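Local structure of 2-oxoadipate dioxygenase/decarboxylase (6W1G) at residues K312-T317 against E331-L336. The protein catalyses the iron(II)-dependent decarboxylation and hydroxylation of 2-oxoadipate to D-2-hydroxyglutarate, a step in D-lysine catabolism. Residues are numbered along the deposited sequence; the frame is centred on the assembly and turned at random.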
ATOM      1  N   LYS A 312     -12.776  17.005  -0.960  1.00 22.47           N
ATOM      2  CA  LYS A 312     -13.762  18.001  -0.557  1.00 22.27           C
ATOM      3  C   LYS A 312     -14.747  17.423   0.449  1.00 21.72           C
ATOM      4  O   LYS A 312     -15.084  18.057   1.447  1.00 22.63           O
ATOM      5  CB  LYS A 312     -14.527  18.500  -1.780  1.00 23.20           C
ATOM      6  CG  LYS A 312     -15.564  19.581  -1.530  1.00 28.65           C
ATOM      7  CD  LYS A 312     -16.197  19.975  -2.838  1.00 33.17           C
ATOM      8  CE  LYS A 312     -17.383  19.087  -3.147  1.00 36.91           C
ATOM      9  NZ  LYS A 312     -18.609  19.918  -3.327  1.00 41.47           N
ATOM     10  N   LEU A 313     -15.238  16.221   0.169  1.00 18.90           N
ATOM     11  CA  LEU A 313     -16.229  15.616   1.043  1.00 19.34           C
ATOM     12  C   LEU A 313     -15.613  15.166   2.360  1.00 19.65           C
ATOM     13  O   LEU A 313     -16.265  15.225   3.412  1.00 19.40           O
ATOM     14  CB  LEU A 313     -16.913  14.467   0.321  1.00 18.42           C
ATOM     15  CG  LEU A 313     -17.569  14.877  -1.002  1.00 19.90           C
ATOM     16  CD1 LEU A 313     -18.156  13.686  -1.702  1.00 21.68           C
ATOM     17  CD2 LEU A 313     -18.643  15.971  -0.838  1.00 22.22           C
ATOM     18  N   LEU A 314     -14.367  14.691   2.325  1.00 19.72           N
ATOM     19  CA  LEU A 314     -13.689  14.337   3.568  1.00 20.56           C
ATOM     20  C   LEU A 314     -13.454  15.577   4.418  1.00 20.58           C
ATOM     21  O   LEU A 314     -13.703  15.563   5.630  1.00 21.78           O
ATOM     22  CB  LEU A 314     -12.405  13.578   3.234  1.00 19.75           C
ATOM     23  CG  LEU A 314     -11.717  13.128   4.522  1.00 20.40           C
ATOM     24  CD1 LEU A 314     -12.488  12.131   5.354  1.00 24.22           C
ATOM     25  CD2 LEU A 314     -10.349  12.552   4.138  1.00 22.55           C
ATOM     26  N   ASP A 315     -12.987  16.665   3.803  1.00 21.30           N
ATOM     27  CA  ASP A 315     -12.831  17.927   4.531  1.00 25.25           C
ATOM     28  C   ASP A 315     -14.147  18.395   5.155  1.00 25.44           C
ATOM     29  O   ASP A 315     -14.164  18.843   6.305  1.00 26.65           O
ATOM     30  CB  ASP A 315     -12.255  18.991   3.598  1.00 30.32           C
ATOM     31  CG  ASP A 315     -10.797  18.737   3.230  1.00 40.65           C
ATOM     32  OD1 ASP A 315     -10.309  19.417   2.305  1.00 45.38           O
ATOM     33  OD2 ASP A 315     -10.148  17.870   3.852  1.00 43.71           O
ATOM     34  N   ALA A 316     -15.255  18.285   4.425  1.00 25.96           N
ATOM     35  CA  ALA A 316     -16.536  18.729   4.959  1.00 26.23           C
ATOM     36  C   ALA A 316     -16.967  17.889   6.148  1.00 23.77           C
ATOM     37  O   ALA A 316     -17.541  18.423   7.104  1.00 24.18           O
ATOM     38  CB  ALA A 316     -17.599  18.711   3.864  1.00 28.34           C
ATOM     39  N   THR A 317     -16.655  16.599   6.126  1.00 22.01           N
ATOM     40  CA  THR A 317     -16.960  15.736   7.251  1.00 22.40           C
ATOM     41  C   THR A 317     -16.196  16.197   8.470  1.00 22.54           C
ATOM     42  O   THR A 317     -16.742  16.290   9.578  1.00 24.62           O
ATOM     43  CB  THR A 317     -16.580  14.298   6.936  1.00 20.08           C
ATOM     44  OG1 THR A 317     -17.299  13.846   5.777  1.00 21.18           O
ATOM     45  CG2 THR A 317     -16.872  13.401   8.104  1.00 21.87           C
ATOM     46  N   GLU A 331     -18.926   6.984  16.471  1.00 29.75           N
ATOM     47  CA  GLU A 331     -20.252   6.796  15.896  1.00 29.39           C
ATOM     48  C   GLU A 331     -20.702   8.046  15.150  1.00 26.99           C
ATOM     49  O   GLU A 331     -21.200   7.971  14.017  1.00 26.96           O
ATOM     50  CB  GLU A 331     -21.242   6.441  16.997  1.00 34.19           C
ATOM     51  CG  GLU A 331     -21.090   7.266  18.291  1.00 43.18           C
ATOM     52  CD  GLU A 331     -20.425   6.506  19.442  1.00 47.99           C
ATOM     53  OE1 GLU A 331     -19.565   5.639  19.176  1.00 49.84           O
ATOM     54  OE2 GLU A 331     -20.765   6.774  20.617  1.00 48.91           O
ATOM     55  N   ARG A 332     -20.539   9.217  15.774  1.00 28.02           N
ATOM     56  CA  ARG A 332     -20.918  10.470  15.132  1.00 26.35           C
ATOM     57  C   ARG A 332     -20.075  10.733  13.888  1.00 25.83           C
ATOM     58  O   ARG A 332     -20.601  11.181  12.867  1.00 25.05           O
ATOM     59  CB  ARG A 332     -20.790  11.637  16.115  1.00 30.09           C
ATOM     60  CG  ARG A 332     -21.124  12.972  15.441  1.00 34.48           C
ATOM     61  CD  ARG A 332     -21.369  14.131  16.368  1.00 40.64           C
ATOM     62  NE  ARG A 332     -21.967  15.260  15.653  1.00 43.16           N
ATOM     63  CZ  ARG A 332     -21.349  16.411  15.378  1.00 44.42           C
ATOM     64  NH1 ARG A 332     -20.101  16.624  15.765  1.00 44.22           N
ATOM     65  NH2 ARG A 332     -21.998  17.366  14.729  1.00 43.23           N
ATOM     66  N   TYR A 333     -18.760  10.485  13.964  1.00 24.98           N
ATOM     67  CA  TYR A 333     -17.902  10.676  12.799  1.00 23.22           C
ATOM     68  C   TYR A 333     -18.357   9.807  11.636  1.00 21.61           C
ATOM     69  O   TYR A 333     -18.468  10.261  10.491  1.00 22.44           O
ATOM     70  CB  TYR A 333     -16.450  10.332  13.130  1.00 23.21           C
ATOM     71  CG  TYR A 333     -15.585  10.357  11.891  1.00 22.81           C
ATOM     72  CD1 TYR A 333     -15.193   9.183  11.293  1.00 21.56           C
ATOM     73  CD2 TYR A 333     -15.209  11.562  11.291  1.00 22.65           C
ATOM     74  CE1 TYR A 333     -14.406   9.177  10.137  1.00 22.28           C
ATOM     75  CE2 TYR A 333     -14.441  11.565  10.125  1.00 26.47           C
ATOM     76  CZ  TYR A 333     -14.034  10.374   9.563  1.00 22.11           C
ATOM     77  OH  TYR A 333     -13.270  10.395   8.428  1.00 21.19           O
ATOM     78  N   MET A 334     -18.563   8.518  11.903  1.00 21.42           N
ATOM     79  CA  MET A 334     -18.948   7.614  10.829  1.00 21.35           C
ATOM     80  C   MET A 334     -20.290   8.014  10.227  1.00 21.04           C
ATOM     81  O   MET A 334     -20.488   7.909   9.021  1.00 23.34           O
ATOM     82  CB  MET A 334     -18.886   6.163  11.330  1.00 22.06           C
ATOM     83  CG  MET A 334     -17.464   5.697  11.721  1.00 22.62           C
ATOM     84  SD  MET A 334     -16.199   5.779  10.436  1.00 22.69           S
ATOM     85  CE  MET A 334     -16.860   4.743   9.127  1.00 28.33           C
ATOM     86  N   ALA A 335     -21.212   8.548  11.045  1.00 24.09           N
ATOM     87  CA  ALA A 335     -22.494   9.024  10.536  1.00 22.94           C
ATOM     88  C   ALA A 335     -22.315  10.257   9.646  1.00 23.04           C
ATOM     89  O   ALA A 335     -22.909  10.344   8.561  1.00 24.51           O
ATOM     90  CB  ALA A 335     -23.446   9.304  11.700  1.00 26.66           C
ATOM     91  N   LEU A 336     -21.481  11.204  10.069  1.00 23.05           N
ATOM     92  CA  LEU A 336     -21.239  12.398   9.269  1.00 21.34           C
ATOM     93  C   LEU A 336     -20.522  12.054   7.973  1.00 20.80           C
ATOM     94  O   LEU A 336     -20.785  12.657   6.920  1.00 22.43           O
ATOM     95  CB  LEU A 336     -20.369  13.359  10.058  1.00 24.03           C
ATOM     96  CG  LEU A 336     -21.034  14.079  11.229  1.00 27.57           C
ATOM     97  CD1 LEU A 336     -19.970  14.777  12.034  1.00 27.09           C
ATOM     98  CD2 LEU A 336     -22.040  15.054  10.687  1.00 30.85           C
TER
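L314 meets Y333 through one methyl, with CD1 3.6 Å from the phenol oxygen OH. Its chi1 of -177° sets CG opposite the main-chain nitrogen, and chi2 then brings CD1 to the tyrosine. T317, one turn on, makes the other contacts. Its CG2 methyl lies 3.7 Å from CE2 of Y333, approaching the ring obliquely. The same methyl is 4.0 Å from CB of L336. The two segments belong to consecutive helices, 304-321 and 330-341, which form a helical hairpin. The axes of the two segments approach to 10.7 Å, and their directions differ by 143°, so they run roughly antiparallel. No hydrogen bond joins the segments, so the contact is van der Waals packing. OG1 of T317 turns back to its own helix and donates to O of L313 at 2.9 Å. That carbonyl also accepts a bond from T317 N, and the two donors come from opposite faces of its plane. The bond is consistent with a held threonine rotamer, with CG2 on the side of the second helix. A serine here would probably leave a gap beside Y333 and L336, where the CG2 methyl now packs. L337 and N340 also touch T317, while P325 and V251 pack on Y333.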